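Nicotinate-nucleotide pyrophosphorylase (Francisella tularensis subsp. tularensis, PDB 3TQV) probably catalyses the conversion of quinolinate and phosphoribosyl pyrophosphate to nicotinate mononucleotide, carbon dioxide and diphosphate, a step of NAD biosynthesis. Local coordinates at residues 241-253 against 263-275. Numbering follows the deposited sequence.
Sequences GKVALEVSGNIDR and GVDFISVGAITKH. With PO4 (phosphate ion), chain E.
V247 and I267 pair as parallel neighbours, as do E246 and F266, and three backbone bonds zip the strands together: F266 N to L245 O, V247 N to F266 O (2.9 Å) and S268 N to V247 O. D265, just ahead of its strand, extends the ladder with a side chain: its OD2 takes the amide N of L245 at 2.8 Å through the anti lone pair, in a nearly straight bond (162°). Packing is dense on the V247 face. There CG2 of V247, set anti to its own carbonyl carbon, meets CG1 of V264 at 3.7 Å, while the I251 side chain crosses that of I267 at about a right angle, CD1 to CG2 3.5 Å; I259 of helix 256-260 covers V247, I251 and I267. The other face carries E246 beside F266, and its looser, watery part lies toward S268 and the strand ends. The extended chain of E246 brings OE2 to S268, and a water donates to that oxygen. Farther on sits a phosphate ion, probably from the crystallisation liquor: G270 N binds O3 (2.8 Å), K274 NZ reaches O2 (2.7 Å), one water links it to S248 OG and another may link it to A271 N. Residues S248 to N250 and V269 to A271 are predicted to bind substrate, and an anion at the C-terminal ends of parallel strands is consistent with the phosphate sites typical of TIM-barrel-like beta-alpha-beta units.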
loop_
_atom_site.group_PDB
_atom_site.type_symbol
_atom_site.label_atom_id
_atom_site.label_comp_id
_atom_site.label_asym_id
_atom_site.label_seq_id
_atom_site.Cartn_x
_atom_site.Cartn_y
_atom_site.Cartn_z
ATOM N N GLY B 241 25.629 17.198 21.556
ATOM C CA GLY B 241 25.894 16.721 22.898
ATOM C C GLY B 241 24.728 16.869 23.857
ATOM O O GLY B 241 24.796 16.423 25.000
ATOM N N LYS B 242 23.657 17.504 23.394
ATOM C CA LYS B 242 22.511 17.784 24.249
ATOM C C LYS B 242 21.348 16.841 23.946
ATOM O O LYS B 242 21.089 15.907 24.709
ATOM C CB LYS B 242 22.066 19.234 24.080
ATOM C CG LYS B 242 23.149 20.258 24.350
ATOM C CD LYS B 242 23.080 20.790 25.772
ATOM C CE LYS B 242 23.845 22.094 25.880
ATOM N NZ LYS B 242 25.112 22.037 25.095
ATOM N N VAL B 243 20.642 17.102 22.844
ATOM C CA VAL B 243 19.566 16.222 22.387
ATOM C C VAL B 243 19.864 15.648 21.023
ATOM O O VAL B 243 20.574 16.247 20.219
ATOM C CB VAL B 243 18.219 16.940 22.248
ATOM C CG1 VAL B 243 17.564 17.108 23.594
ATOM C CG2 VAL B 243 18.410 18.267 21.539
ATOM N N ALA B 244 19.299 14.475 20.784
ATOM C CA ALA B 244 19.267 13.856 19.478
ATOM C C ALA B 244 18.361 14.701 18.576
ATOM O O ALA B 244 17.383 15.286 19.041
ATOM C CB ALA B 244 18.736 12.448 19.619
ATOM N N LEU B 245 18.698 14.794 17.296
ATOM C CA LEU B 245 17.897 15.582 16.354
ATOM C C LEU B 245 17.406 14.721 15.199
ATOM O O LEU B 245 18.181 13.945 14.613
ATOM C CB LEU B 245 18.698 16.750 15.769
ATOM C CG LEU B 245 18.939 18.035 16.548
ATOM C CD1 LEU B 245 19.684 19.018 15.657
ATOM C CD2 LEU B 245 17.642 18.649 17.049
ATOM N N GLU B 246 16.120 14.878 14.874
ATOM C CA GLU B 246 15.472 14.206 13.746
ATOM C C GLU B 246 14.804 15.254 12.839
ATOM O O GLU B 246 14.062 16.105 13.315
ATOM C CB GLU B 246 14.467 13.176 14.280
ATOM C CG GLU B 246 13.536 12.562 13.250
ATOM C CD GLU B 246 12.420 11.707 13.875
ATOM O OE1 GLU B 246 12.142 11.822 15.089
ATOM O OE2 GLU B 246 11.817 10.902 13.138
ATOM N N VAL B 247 15.093 15.209 11.538
ATOM C CA VAL B 247 14.588 16.226 10.593
ATOM C C VAL B 247 13.379 15.760 9.778
ATOM O O VAL B 247 13.437 14.745 9.104
ATOM C CB VAL B 247 15.684 16.715 9.600
ATOM C CG1 VAL B 247 15.048 17.466 8.419
ATOM C CG2 VAL B 247 16.709 17.583 10.293
ATOM N N SER B 248 12.283 16.513 9.846
ATOM C CA SER B 248 11.075 16.210 9.077
ATOM C C SER B 248 10.674 17.394 8.216
ATOM O O SER B 248 10.695 18.529 8.681
ATOM C CB SER B 248 9.918 15.864 10.006
ATOM O OG SER B 248 8.732 15.657 9.266
ATOM N N GLY B 249 10.300 17.132 6.969
ATOM C CA GLY B 249 9.913 18.196 6.058
ATOM C C GLY B 249 9.635 17.631 4.683
ATOM O O GLY B 249 10.330 17.959 3.724
ATOM N N ASN B 250 8.625 16.766 4.612
ATOM C CA ASN B 250 8.255 16.042 3.395
ATOM C C ASN B 250 9.460 15.646 2.545
ATOM O O ASN B 250 9.605 16.102 1.417
ATOM C CB ASN B 250 7.254 16.871 2.575
ATOM C CG ASN B 250 6.604 16.076 1.448
ATOM O OD1 ASN B 250 6.600 14.839 1.456
ATOM N ND2 ASN B 250 6.043 16.789 0.476
ATOM N N ILE B 251 10.311 14.786 3.087
ATOM C CA ILE B 251 11.588 14.460 2.456
ATOM C C ILE B 251 11.526 13.285 1.473
ATOM O O ILE B 251 10.839 12.292 1.716
ATOM C CB ILE B 251 12.654 14.215 3.532
ATOM C CG1 ILE B 251 12.837 15.496 4.349
ATOM C CG2 ILE B 251 13.953 13.769 2.914
ATOM C CD1 ILE B 251 13.549 15.293 5.672
ATOM N N ASP B 252 12.232 13.434 0.353
ATOM C CA ASP B 252 12.305 12.415 -0.695
ATOM C C ASP B 252 13.738 12.266 -1.240
ATOM O O ASP B 252 14.666 12.954 -0.799
ATOM C CB ASP B 252 11.325 12.740 -1.841
ATOM C CG ASP B 252 11.656 14.060 -2.558
ATOM O OD1 ASP B 252 12.235 14.026 -3.662
ATOM O OD2 ASP B 252 11.334 15.140 -2.028
ATOM N N ARG B 253 13.897 11.374 -2.212
ATOM C CA ARG B 253 15.186 11.105 -2.841
ATOM C C ARG B 253 15.865 12.351 -3.399
ATOM O O ARG B 253 17.055 12.332 -3.721
ATOM C CB ARG B 253 15.006 10.084 -3.965
ATOM C CG ARG B 253 14.033 10.538 -5.033
ATOM C CD ARG B 253 13.672 9.426 -5.998
ATOM N NE ARG B 253 13.465 9.969 -7.334
ATOM C CZ ARG B 253 12.489 10.814 -7.654
ATOM N NH1 ARG B 253 11.618 11.213 -6.733
ATOM N NH2 ARG B 253 12.385 11.263 -8.899
ATOM N N GLY B 263 24.469 17.035 8.831
ATOM C CA GLY B 263 24.951 16.162 9.881
ATOM C C GLY B 263 23.979 15.943 11.027
ATOM O O GLY B 263 24.382 15.496 12.111
ATOM N N VAL B 264 22.706 16.260 10.822
ATOM C CA VAL B 264 21.733 15.881 11.829
ATOM C C VAL B 264 21.756 14.372 11.922
ATOM O O VAL B 264 21.975 13.688 10.909
ATOM C CB VAL B 264 20.321 16.276 11.458
ATOM C CG1 VAL B 264 20.066 17.735 11.821
ATOM C CG2 VAL B 264 20.064 15.948 9.957
ATOM N N ASP B 265 21.510 13.868 13.132
ATOM C CA ASP B 265 21.605 12.452 13.426
ATOM C C ASP B 265 20.652 11.640 12.557
ATOM O O ASP B 265 21.024 10.611 11.987
ATOM C CB ASP B 265 21.262 12.207 14.899
ATOM C CG ASP B 265 21.961 13.178 15.845
ATOM O OD1 ASP B 265 23.214 13.173 15.919
ATOM O OD2 ASP B 265 21.255 13.927 16.552
ATOM N N PHE B 266 19.413 12.118 12.474
ATOM C CA PHE B 266 18.321 11.352 11.893
ATOM C C PHE B 266 17.483 12.150 10.905
ATOM O O PHE B 266 17.264 13.339 11.089
ATOM C CB PHE B 266 17.394 10.869 12.993
ATOM C CG PHE B 266 17.995 9.844 13.902
ATOM C CD1 PHE B 266 18.366 8.600 13.418
ATOM C CD2 PHE B 266 18.134 10.106 15.256
ATOM C CE1 PHE B 266 18.889 7.638 14.265
ATOM C CE2 PHE B 266 18.658 9.155 16.119
ATOM C CZ PHE B 266 19.047 7.916 15.617
ATOM N N ILE B 267 17.003 11.474 9.869
ATOM C CA ILE B 267 16.071 12.059 8.914
ATOM C C ILE B 267 14.790 11.223 8.852
ATOM O O ILE B 267 14.822 10.055 8.464
ATOM C CB ILE B 267 16.688 12.136 7.508
ATOM C CG1 ILE B 267 17.897 13.070 7.519
ATOM C CG2 ILE B 267 15.652 12.594 6.489
ATOM C CD1 ILE B 267 18.597 13.180 6.188
ATOM N N SER B 268 13.670 11.812 9.264
ATOM C CA SER B 268 12.376 11.140 9.180
ATOM C C SER B 268 11.845 11.234 7.760
ATOM O O SER B 268 11.976 12.266 7.103
ATOM C CB SER B 268 11.368 11.770 10.145
ATOM O OG SER B 268 10.243 10.921 10.318
ATOM N N VAL B 269 11.245 10.155 7.288
ATOM C CA VAL B 269 10.754 10.093 5.925
ATOM C C VAL B 269 9.506 9.220 5.882
ATOM O O VAL B 269 9.571 8.009 6.109
ATOM C CB VAL B 269 11.818 9.521 4.966
ATOM C CG1 VAL B 269 11.262 9.382 3.564
ATOM C CG2 VAL B 269 13.040 10.412 4.939
ATOM N N GLY B 270 8.365 9.835 5.609
ATOM C CA GLY B 270 7.127 9.097 5.487
ATOM C C GLY B 270 7.065 8.427 4.137
ATOM O O GLY B 270 6.356 7.443 3.954
ATOM N N ALA B 271 7.828 8.955 3.186
ATOM C CA ALA B 271 7.721 8.527 1.788
ATOM C C ALA B 271 7.980 7.039 1.662
ATOM O O ALA B 271 7.456 6.378 0.774
ATOM C CB ALA B 271 8.671 9.334 0.887
ATOM N N ILE B 272 8.772 6.507 2.582
ATOM C CA ILE B 272 9.208 5.121 2.470
ATOM C C ILE B 272 8.130 4.104 2.836
ATOM O O ILE B 272 8.312 2.918 2.602
ATOM C CB ILE B 272 10.497 4.863 3.271
ATOM C CG1 ILE B 272 10.275 5.157 4.749
ATOM C CG2 ILE B 272 11.642 5.731 2.736
ATOM C CD1 ILE B 272 11.449 4.761 5.617
ATOM N N THR B 273 7.005 4.573 3.375
ATOM C CA THR B 273 5.896 3.693 3.760
ATOM C C THR B 273 4.568 4.128 3.163
ATOM O O THR B 273 3.764 3.298 2.768
ATOM C CB THR B 273 5.741 3.541 5.309
ATOM O OG1 THR B 273 6.167 4.732 5.985
ATOM C CG2 THR B 273 6.543 2.365 5.813
ATOM N N LYS B 274 4.345 5.436 3.149
ATOM C CA LYS B 274 3.227 6.112 2.485
ATOM C C LYS B 274 2.935 5.649 1.048
ATOM O O LYS B 274 1.795 5.342 0.686
ATOM C CB LYS B 274 3.598 7.591 2.406
ATOM C CG LYS B 274 2.468 8.529 2.495
ATOM C CD LYS B 274 2.968 9.886 2.955
ATOM C CE LYS B 274 4.001 10.439 2.016
ATOM N NZ LYS B 274 4.242 11.833 2.423
ATOM N N HIS B 275 3.968 5.661 0.215
ATOM C CA HIS B 275 3.837 5.258 -1.176
ATOM C C HIS B 275 4.322 3.825 -1.313
ATOM O O HIS B 275 5.006 3.316 -0.428
ATOM C CB HIS B 275 4.667 6.175 -2.079
ATOM C CG HIS B 275 4.389 7.632 -1.883
ATOM N ND1 HIS B 275 3.137 8.115 -1.571
ATOM C CD2 HIS B 275 5.203 8.712 -1.943
ATOM C CE1 HIS B 275 3.187 9.432 -1.461
ATOM N NE2 HIS B 275 4.431 9.818 -1.678
HETATM P P PO4 E . 6.404 13.111 5.765
HETATM O O1 PO4 E . 6.791 14.497 5.327
HETATM O O2 PO4 E . 5.821 12.398 4.582
HETATM O O3 PO4 E . 7.648 12.441 6.287
HETATM O O4 PO4 E . 5.402 13.157 6.889
HETATM O O HOH W 1 9.758 9.636 12.313
HETATM O O HOH W 2 8.136 13.007 9.043
HETATM O O HOH W 3 9.991 14.421 6.187
HETATM O O HOH W 4 8.518 11.677 3.289
#